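Local coordinates for protein (5-formylfuran-3-yl)methyl phosphate transaminase (PDB 2Z61) that catalyses the pyridoxal-phosphate-dependent transfer of an amino group from alanine to a furan aldehyde phosphate, a step in methanofuran biosynthesis, at residues 44-54 with 261-271. Numbering follows the deposited sequence.
Sequences PKPIVDEGIKS and YAALKAFEKET
K265 and E50 cross at about a right angle where helix 45-56 lies against the 261-266 segment. The lysine CB sits 3.5 Å from the carbonyl O of P46. CG then lies against the E50 stem, 3.5 Å from E50 CG; bends at chi2 and chi4 turn the chain so that CE passes beside OE1 and NZ ends 3.7 Å from E50 OE1, a long salt bridge. A lysine suits this partly exposed margin because its methylenes pack while its charged end can stay toward the surface. E50 turns CG away from its backbone N (chi1 -165°), which carries that methylene over the backbone at Y261 and A262, 3.4 Å from Y261 O. With an alanine in place of E50, the K265 ammonium would probably lose this carboxylate and the end of the lysine chain would be freer to turn. Deeper in, G51 has no side chain and lets the segments close in, its N 3.8 Å from A262 CB; a small methyl suits so close an approach. I47 fills the buried side, with CG2 near A262 and CD1 3.9 Å from A266 CB. S54 OG bonds back to E50 O (2.8 Å), from the face of the carbonyl opposite to S54 N, and rests against Y261 CB. P44, at the N-cap position, touches the T271 methyl CG2 with CB and CG of its ring. I47, A262 and A266 touch M226, W229 and Y224, which closely follow K222, the pyridoxal-phosphate lysine, in sequence. Helix 45-56 thus packs against the link between helices 257-263 and 269-295 in the class I aminotransferase fold.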
ATOM      1  N   PRO A  44      17.549  -7.466  11.755  1.00 25.82           N
ATOM      2  CA  PRO A  44      18.193  -8.600  12.377  1.00 28.09           C
ATOM      3  C   PRO A  44      18.468  -9.749  11.411  1.00 28.18           C
ATOM      4  O   PRO A  44      17.638 -10.103  10.568  1.00 27.59           O
ATOM      5  CB  PRO A  44      17.283  -8.989  13.559  1.00 26.84           C
ATOM      6  CG  PRO A  44      16.031  -8.141  13.402  1.00 30.42           C
ATOM      7  CD  PRO A  44      16.530  -6.889  12.741  1.00 27.95           C
ATOM      8  N   LYS A  45      19.659 -10.328  11.561  1.00 29.05           N
ATOM      9  CA  LYS A  45      20.144 -11.410  10.708  1.00 28.77           C
ATOM     10  C   LYS A  45      19.199 -12.575  10.452  1.00 27.23           C
ATOM     11  O   LYS A  45      19.007 -12.973   9.307  1.00 25.42           O
ATOM     12  CB  LYS A  45      21.470 -11.953  11.254  1.00 32.30           C
ATOM     13  CG  LYS A  45      22.219 -12.839  10.269  1.00 34.21           C
ATOM     14  CD  LYS A  45      23.462 -13.449  10.899  1.00 40.37           C
ATOM     15  CE  LYS A  45      24.251 -14.275   9.890  1.00 39.45           C
ATOM     16  NZ  LYS A  45      24.907 -13.420   8.872  1.00 43.95           N
ATOM     17  N   PRO A  46      18.617 -13.162  11.509  1.00 25.73           N
ATOM     18  CA  PRO A  46      17.709 -14.277  11.237  1.00 24.53           C
ATOM     19  C   PRO A  46      16.544 -13.909  10.320  1.00 25.43           C
ATOM     20  O   PRO A  46      16.028 -14.767   9.600  1.00 21.14           O
ATOM     21  CB  PRO A  46      17.269 -14.730  12.633  1.00 22.74           C
ATOM     22  CG  PRO A  46      17.625 -13.585  13.528  1.00 28.78           C
ATOM     23  CD  PRO A  46      18.872 -13.028  12.949  1.00 26.21           C
ATOM     24  N   ILE A  47      16.140 -12.640  10.340  1.00 24.92           N
ATOM     25  CA  ILE A  47      15.047 -12.178   9.485  1.00 22.01           C
ATOM     26  C   ILE A  47      15.560 -12.057   8.052  1.00 21.75           C
ATOM     27  O   ILE A  47      14.906 -12.511   7.111  1.00 21.20           O
ATOM     28  CB  ILE A  47      14.481 -10.806   9.952  1.00 21.62           C
ATOM     29  CG1 ILE A  47      13.807 -10.959  11.322  1.00 19.93           C
ATOM     30  CG2 ILE A  47      13.471 -10.287   8.927  1.00 17.11           C
ATOM     31  CD1 ILE A  47      13.359  -9.654  11.955  1.00 23.72           C
ATOM     32  N   VAL A  48      16.737 -11.459   7.892  1.00 21.18           N
ATOM     33  CA  VAL A  48      17.337 -11.305   6.569  1.00 21.14           C
ATOM     34  C   VAL A  48      17.531 -12.669   5.893  1.00 23.64           C
ATOM     35  O   VAL A  48      17.167 -12.846   4.721  1.00 24.19           O
ATOM     36  CB  VAL A  48      18.715 -10.585   6.654  1.00 23.48           C
ATOM     37  CG1 VAL A  48      19.482 -10.734   5.329  1.00 22.04           C
ATOM     38  CG2 VAL A  48      18.515  -9.109   6.975  1.00 21.80           C
ATOM     39  N   ASP A  49      18.088 -13.634   6.628  1.00 23.56           N
ATOM     40  CA  ASP A  49      18.325 -14.970   6.062  1.00 24.95           C
ATOM     41  C   ASP A  49      17.034 -15.670   5.640  1.00 23.41           C
ATOM     42  O   ASP A  49      16.994 -16.350   4.620  1.00 26.64           O
ATOM     43  CB  ASP A  49      19.102 -15.858   7.051  1.00 25.69           C
ATOM     44  CG  ASP A  49      20.488 -15.299   7.383  1.00 28.80           C
ATOM     45  OD1 ASP A  49      21.019 -14.505   6.587  1.00 27.78           O
ATOM     46  OD2 ASP A  49      21.057 -15.660   8.431  1.00 32.79           O
ATOM     47  N   GLU A  50      15.974 -15.497   6.421  1.00 23.55           N
ATOM     48  CA  GLU A  50      14.696 -16.113   6.100  1.00 21.24           C
ATOM     49  C   GLU A  50      14.142 -15.496   4.810  1.00 24.13           C
ATOM     50  O   GLU A  50      13.456 -16.162   4.031  1.00 26.09           O
ATOM     51  CB  GLU A  50      13.721 -15.904   7.260  1.00 25.39           C
ATOM     52  CG  GLU A  50      12.494 -16.787   7.220  1.00 26.73           C
ATOM     53  CD  GLU A  50      12.849 -18.243   6.972  1.00 30.82           C
ATOM     54  OE1 GLU A  50      13.906 -18.686   7.474  1.00 31.54           O
ATOM     55  OE2 GLU A  50      12.068 -18.943   6.288  1.00 32.15           O
ATOM     56  N   GLY A  51      14.443 -14.216   4.597  1.00 24.31           N
ATOM     57  CA  GLY A  51      13.991 -13.546   3.395  1.00 23.21           C
ATOM     58  C   GLY A  51      14.749 -14.108   2.200  1.00 24.63           C
ATOM     59  O   GLY A  51      14.183 -14.325   1.132  1.00 23.01           O
ATOM     60  N   ILE A  52      16.045 -14.344   2.385  1.00 26.47           N
ATOM     61  CA  ILE A  52      16.876 -14.900   1.326  1.00 25.35           C
ATOM     62  C   ILE A  52      16.390 -16.305   0.971  1.00 26.74           C
ATOM     63  O   ILE A  52      16.223 -16.640  -0.202  1.00 24.54           O
ATOM     64  CB  ILE A  52      18.354 -14.942   1.764  1.00 25.38           C
ATOM     65  CG1 ILE A  52      18.931 -13.519   1.714  1.00 19.50           C
ATOM     66  CG2 ILE A  52      19.143 -15.908   0.877  1.00 24.27           C
ATOM     67  CD1 ILE A  52      20.265 -13.349   2.417  1.00 21.81           C
ATOM     68  N   LYS A  53      16.146 -17.116   1.994  1.00 25.96           N
ATOM     69  CA  LYS A  53      15.664 -18.471   1.792  1.00 28.24           C
ATOM     70  C   LYS A  53      14.315 -18.496   1.074  1.00 29.77           C
ATOM     71  O   LYS A  53      14.082 -19.346   0.217  1.00 30.88           O
ATOM     72  CB  LYS A  53      15.530 -19.189   3.136  1.00 31.15           C
ATOM     73  CG  LYS A  53      14.934 -20.585   3.030  1.00 35.89           C
ATOM     74  CD  LYS A  53      14.720 -21.218   4.404  1.00 39.53           C
ATOM     75  CE  LYS A  53      14.018 -22.563   4.272  1.00 44.02           C
ATOM     76  NZ  LYS A  53      13.685 -23.170   5.588  1.00 46.85           N
ATOM     77  N   SER A  54      13.420 -17.578   1.434  1.00 29.18           N
ATOM     78  CA  SER A  54      12.103 -17.522   0.812  1.00 28.43           C
ATOM     79  C   SER A  54      12.223 -17.307  -0.692  1.00 27.64           C
ATOM     80  O   SER A  54      11.552 -17.977  -1.481  1.00 27.53           O
ATOM     81  CB  SER A  54      11.272 -16.391   1.425  1.00 30.32           C
ATOM     82  OG  SER A  54      11.046 -16.641   2.796  1.00 31.26           O
ATOM     83  N   TYR A 261       6.986 -14.090   5.160  1.00 18.74           N
ATOM     84  CA  TYR A 261       7.752 -15.261   5.555  1.00 20.67           C
ATOM     85  C   TYR A 261       8.967 -14.902   6.387  1.00 20.90           C
ATOM     86  O   TYR A 261       9.284 -15.592   7.349  1.00 22.67           O
ATOM     87  CB  TYR A 261       8.178 -16.083   4.332  1.00 20.55           C
ATOM     88  CG  TYR A 261       7.031 -16.884   3.765  1.00 22.98           C
ATOM     89  CD1 TYR A 261       6.339 -16.454   2.633  1.00 21.78           C
ATOM     90  CD2 TYR A 261       6.592 -18.045   4.402  1.00 23.54           C
ATOM     91  CE1 TYR A 261       5.235 -17.155   2.154  1.00 25.32           C
ATOM     92  CE2 TYR A 261       5.487 -18.756   3.929  1.00 21.74           C
ATOM     93  CZ  TYR A 261       4.814 -18.304   2.810  1.00 25.10           C
ATOM     94  OH  TYR A 261       3.699 -18.983   2.371  1.00 28.18           O
ATOM     95  N   ALA A 262       9.636 -13.811   6.033  1.00 21.98           N
ATOM     96  CA  ALA A 262      10.817 -13.382   6.767  1.00 23.35           C
ATOM     97  C   ALA A 262      10.470 -12.971   8.202  1.00 25.44           C
ATOM     98  O   ALA A 262      11.227 -13.240   9.137  1.00 26.49           O
ATOM     99  CB  ALA A 262      11.482 -12.221   6.037  1.00 21.32           C
ATOM    100  N   ALA A 263       9.323 -12.326   8.370  1.00 23.29           N
ATOM    101  CA  ALA A 263       8.885 -11.856   9.682  1.00 25.03           C
ATOM    102  C   ALA A 263       8.690 -12.977  10.706  1.00 27.44           C
ATOM    103  O   ALA A 263       8.766 -12.735  11.913  1.00 29.77           O
ATOM    104  CB  ALA A 263       7.592 -11.047   9.541  1.00 20.83           C
ATOM    105  N   LEU A 264       8.425 -14.193  10.231  1.00 28.16           N
ATOM    106  CA  LEU A 264       8.237 -15.324  11.137  1.00 30.45           C
ATOM    107  C   LEU A 264       9.454 -15.463  12.051  1.00 30.70           C
ATOM    108  O   LEU A 264       9.326 -15.845  13.212  1.00 33.61           O
ATOM    109  CB  LEU A 264       8.033 -16.624  10.353  1.00 29.60           C
ATOM    110  CG  LEU A 264       6.764 -16.728   9.505  1.00 30.68           C
ATOM    111  CD1 LEU A 264       6.833 -17.966   8.626  1.00 29.58           C
ATOM    112  CD2 LEU A 264       5.548 -16.776  10.409  1.00 32.74           C
ATOM    113  N   LYS A 265      10.632 -15.130  11.531  1.00 30.03           N
ATOM    114  CA  LYS A 265      11.857 -15.226  12.318  1.00 31.55           C
ATOM    115  C   LYS A 265      12.039 -14.101  13.346  1.00 32.36           C
ATOM    116  O   LYS A 265      12.993 -14.105  14.121  1.00 29.28           O
ATOM    117  CB  LYS A 265      13.070 -15.288  11.385  1.00 33.41           C
ATOM    118  CG  LYS A 265      13.180 -16.606  10.625  1.00 32.68           C
ATOM    119  CD  LYS A 265      13.347 -17.769  11.598  1.00 38.00           C
ATOM    120  CE  LYS A 265      13.237 -19.112  10.893  1.00 42.46           C
ATOM    121  NZ  LYS A 265      11.850 -19.393  10.434  1.00 48.02           N
ATOM    122  N   ALA A 266      11.117 -13.147  13.365  1.00 32.41           N
ATOM    123  CA  ALA A 266      11.221 -12.043  14.310  1.00 33.95           C
ATOM    124  C   ALA A 266      10.959 -12.508  15.742  1.00 33.68           C
ATOM    125  O   ALA A 266      11.360 -11.846  16.693  1.00 33.34           O
ATOM    126  CB  ALA A 266      10.238 -10.939  13.935  1.00 33.36           C
ATOM    127  N   PHE A 267      10.298 -13.651  15.887  1.00 35.00           N
ATOM    128  CA  PHE A 267       9.972 -14.175  17.207  1.00 37.62           C
ATOM    129  C   PHE A 267      10.930 -15.268  17.659  1.00 39.80           C
ATOM    130  O   PHE A 267      10.599 -16.075  18.520  1.00 41.29           O
ATOM    131  CB  PHE A 267       8.541 -14.718  17.213  1.00 35.39           C
ATOM    132  CG  PHE A 267       7.534 -13.768  16.629  1.00 37.13           C
ATOM    133  CD1 PHE A 267       7.117 -13.901  15.308  1.00 35.17           C
ATOM    134  CD2 PHE A 267       7.024 -12.720  17.392  1.00 36.33           C
ATOM    135  CE1 PHE A 267       6.206 -13.005  14.751  1.00 34.43           C
ATOM    136  CE2 PHE A 267       6.112 -11.818  16.845  1.00 36.70           C
ATOM    137  CZ  PHE A 267       5.702 -11.962  15.519  1.00 35.12           C
ATOM    138  N   GLU A 268      12.120 -15.282  17.073  1.00 41.51           N
ATOM    139  CA  GLU A 268      13.132 -16.270  17.408  1.00 41.60           C
ATOM    140  C   GLU A 268      14.013 -15.739  18.535  1.00 39.82           C
ATOM    141  O   GLU A 268      14.172 -14.523  18.691  1.00 36.54           O
ATOM    142  CB  GLU A 268      13.993 -16.560  16.180  1.00 47.68           C
ATOM    143  CG  GLU A 268      14.280 -18.033  15.937  1.00 54.65           C
ATOM    144  CD  GLU A 268      13.034 -18.817  15.567  1.00 58.74           C
ATOM    145  OE1 GLU A 268      13.154 -20.027  15.278  1.00 61.60           O
ATOM    146  OE2 GLU A 268      11.935 -18.223  15.564  1.00 61.61           O
ATOM    147  N   LYS A 269      14.579 -16.654  19.318  1.00 37.94           N
ATOM    148  CA  LYS A 269      15.453 -16.286  20.426  1.00 37.62           C
ATOM    149  C   LYS A 269      16.585 -15.403  19.929  1.00 35.05           C
ATOM    150  O   LYS A 269      16.845 -14.344  20.491  1.00 36.02           O
ATOM    151  CB  LYS A 269      16.058 -17.533  21.073  1.00 43.55           C
ATOM    152  CG  LYS A 269      15.052 -18.494  21.684  1.00 51.28           C
ATOM    153  CD  LYS A 269      14.343 -17.897  22.889  1.00 55.99           C
ATOM    154  CE  LYS A 269      13.410 -18.924  23.521  1.00 60.67           C
ATOM    155  NZ  LYS A 269      12.670 -18.376  24.691  1.00 63.42           N
ATOM    156  N   GLU A 270      17.269 -15.839  18.880  1.00 34.45           N
ATOM    157  CA  GLU A 270      18.368 -15.054  18.343  1.00 36.50           C
ATOM    158  C   GLU A 270      17.945 -13.627  17.987  1.00 36.25           C
ATOM    159  O   GLU A 270      18.663 -12.673  18.284  1.00 35.50           O
ATOM    160  CB  GLU A 270      18.963 -15.736  17.108  1.00 39.12           C
ATOM    161  CG  GLU A 270      19.939 -14.843  16.343  1.00 43.70           C
ATOM    162  CD  GLU A 270      21.108 -14.373  17.197  1.00 48.93           C
ATOM    163  OE1 GLU A 270      21.814 -13.432  16.776  1.00 53.42           O
ATOM    164  OE2 GLU A 270      21.328 -14.948  18.285  1.00 51.77           O
ATOM    165  N   THR A 271      16.783 -13.477  17.354  1.00 33.79           N
ATOM    166  CA  THR A 271      16.318 -12.143  16.979  1.00 34.02           C
ATOM    167  C   THR A 271      16.037 -11.263  18.189  1.00 33.71           C
ATOM    168  O   THR A 271      16.483 -10.115  18.234  1.00 32.13           O
ATOM    169  CB  THR A 271      15.048 -12.201  16.111  1.00 33.61           C
ATOM    170  OG1 THR A 271      15.339 -12.884  14.885  1.00 36.14           O
ATOM    171  CG2 THR A 271      14.555 -10.789  15.794  1.00 33.13           C
TER